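Local structure of beta-lactamase (Escherichia coli, 6PQ9) at residues G44-G49 / T184-V189. The protein probably hydrolyses beta-lactam antibiotics to substituted beta-amino acids, as an extended-spectrum class A enzyme that gives its bacterial host resistance. The protein carries 1 engineered substitution. Sequence-based numbering, arbitrary orientation.
Sequences GVAVLG and TPDATV
Val189 reaches strand 44-49 with both methyls: with chi1 at -69°, CG1 stands anti to the carbonyl carbon and meets the backbone of Ala46, whereas CG2 lies between the backbone N and the carbonyl carbon and faces the CB atoms of Ala46 and Leu48. Val189 CG1 comes within 3.3 Å of Ala46 O. On the other branch, Val189 CG2 stands 3.8 Å from Ala46 CB. Leu48 CB lies against Val189 CB, and farther out Leu48 CD2 packs 3.7 Å from Val189 O.

One turn earlier, Pro185 makes the other half of the interface. Pro185 CB packs 3.5 Å from Ala46 CB. Pro185 CG lies 3.8 Å from Gly44 C, directly against backbone with no side chain in between. Ala46 CB thus fits between Pro185 and Val189 and also touches Pro185 O at 3.3 Å.

Here the first turn of helix 185-196 covers one face of the five-stranded antiparallel sheet, running at 31° to the strand with the axes 7.2 Å apart; Val45 and Val47 point to the opposite face, against helix 278-297. Thr184, the N-cap, accepts from Ala187 N through OG1, and Glu60 takes the N-H of Asp186. Across the interface itself the contact is van der Waals, and the polar bonds that fix the helix start lie beside it. It illustrates a general principle: a helix can lie close on a sheet where residues facing it on the strand are small, as Gly44 and Ala46 are here.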
loop_
_atom_site.group_PDB
_atom_site.type_symbol
_atom_site.label_atom_id
_atom_site.label_comp_id
_atom_site.label_asym_id
_atom_site.label_seq_id
_atom_site.Cartn_x
_atom_site.Cartn_y
_atom_site.Cartn_z
ATOM N N GLY A 44 9.112 1.627 10.549
ATOM C CA GLY A 44 9.359 0.227 10.224
ATOM C C GLY A 44 9.731 0.063 8.756
ATOM O O GLY A 44 9.098 0.653 7.872
ATOM N N VAL A 45 10.780 -0.729 8.516
ATOM C CA VAL A 45 11.313 -0.957 7.179
ATOM C C VAL A 45 11.391 -2.455 6.934
ATOM O O VAL A 45 11.721 -3.221 7.844
ATOM C CB VAL A 45 12.707 -0.324 6.986
ATOM C CG1 VAL A 45 13.058 -0.280 5.498
ATOM C CG2 VAL A 45 12.755 1.068 7.594
ATOM N N ALA A 46 11.075 -2.871 5.711
ATOM C CA ALA A 46 11.375 -4.227 5.282
ATOM C C ALA A 46 11.679 -4.202 3.793
ATOM O O ALA A 46 11.063 -3.450 3.032
ATOM C CB ALA A 46 10.240 -5.207 5.593
ATOM N N VAL A 47 12.653 -5.013 3.402
ATOM C CA VAL A 47 13.098 -5.139 2.025
ATOM C C VAL A 47 13.229 -6.619 1.729
ATOM O O VAL A 47 13.714 -7.386 2.567
ATOM C CB VAL A 47 14.446 -4.433 1.768
ATOM C CG1 VAL A 47 14.830 -4.572 0.308
ATOM C CG2 VAL A 47 14.394 -2.958 2.194
ATOM N N LEU A 48 12.799 -7.018 0.535
ATOM C CA LEU A 48 12.868 -8.407 0.105
ATOM C C LEU A 48 13.264 -8.437 -1.363
ATOM O O LEU A 48 12.533 -7.903 -2.204
ATOM C CB LEU A 48 11.525 -9.099 0.315
ATOM C CG LEU A 48 11.561 -10.576 0.640
ATOM C CD1 LEU A 48 12.559 -10.787 1.749
ATOM C CD2 LEU A 48 10.162 -11.056 1.043
ATOM N N GLY A 49 14.421 -9.021 -1.663
ATOM C CA GLY A 49 14.776 -9.259 -3.054
ATOM C C GLY A 49 13.738 -10.138 -3.731
ATOM O O GLY A 49 13.152 -11.029 -3.113
ATOM N N THR A 184 2.917 -5.826 10.092
ATOM C CA THR A 184 4.361 -5.678 10.227
ATOM C C THR A 184 4.974 -5.359 8.868
ATOM O O THR A 184 4.362 -5.618 7.823
ATOM C CB THR A 184 4.985 -6.952 10.800
ATOM O OG1 THR A 184 4.875 -8.020 9.849
ATOM C CG2 THR A 184 4.309 -7.357 12.115
ATOM N N PRO A 185 6.171 -4.760 8.842
ATOM C CA PRO A 185 6.828 -4.526 7.545
ATOM C C PRO A 185 7.155 -5.816 6.806
ATOM O O PRO A 185 7.054 -5.859 5.572
ATOM C CB PRO A 185 8.093 -3.743 7.932
ATOM C CG PRO A 185 7.818 -3.203 9.280
ATOM C CD PRO A 185 6.933 -4.175 9.959
ATOM N N ASP A 186 7.551 -6.862 7.541
ATOM C CA ASP A 186 7.826 -8.177 6.958
ATOM C C ASP A 186 6.644 -8.695 6.171
ATOM O O ASP A 186 6.792 -9.152 5.036
ATOM C CB ASP A 186 8.139 -9.183 8.061
ATOM C CG ASP A 186 9.594 -9.278 8.352
ATOM O OD1 ASP A 186 10.346 -8.461 7.764
ATOM O OD2 ASP A 186 9.972 -10.162 9.165
ATOM N N ALA A 187 5.462 -8.685 6.788
ATOM C CA ALA A 187 4.280 -9.217 6.128
ATOM C C ALA A 187 4.067 -8.566 4.761
ATOM O O ALA A 187 3.779 -9.255 3.774
ATOM C CB ALA A 187 3.063 -9.036 7.033
ATOM N N THR A 188 4.264 -7.247 4.676
ATOM C CA THR A 188 4.005 -6.519 3.437
ATOM C C THR A 188 4.893 -7.008 2.292
ATOM O O THR A 188 4.393 -7.345 1.211
ATOM C CB THR A 188 4.201 -5.018 3.666
ATOM O OG1 THR A 188 3.494 -4.611 4.846
ATOM C CG2 THR A 188 3.689 -4.233 2.469
ATOM N N VAL A 189 6.219 -7.043 2.506
ATOM C CA VAL A 189 7.136 -7.442 1.437
ATOM C C VAL A 189 6.952 -8.917 1.072
ATOM O O VAL A 189 7.144 -9.307 -0.085
ATOM C CB VAL A 189 8.598 -7.129 1.814
ATOM C CG1 VAL A 189 8.832 -5.616 1.851
ATOM C CG2 VAL A 189 8.971 -7.757 3.153
#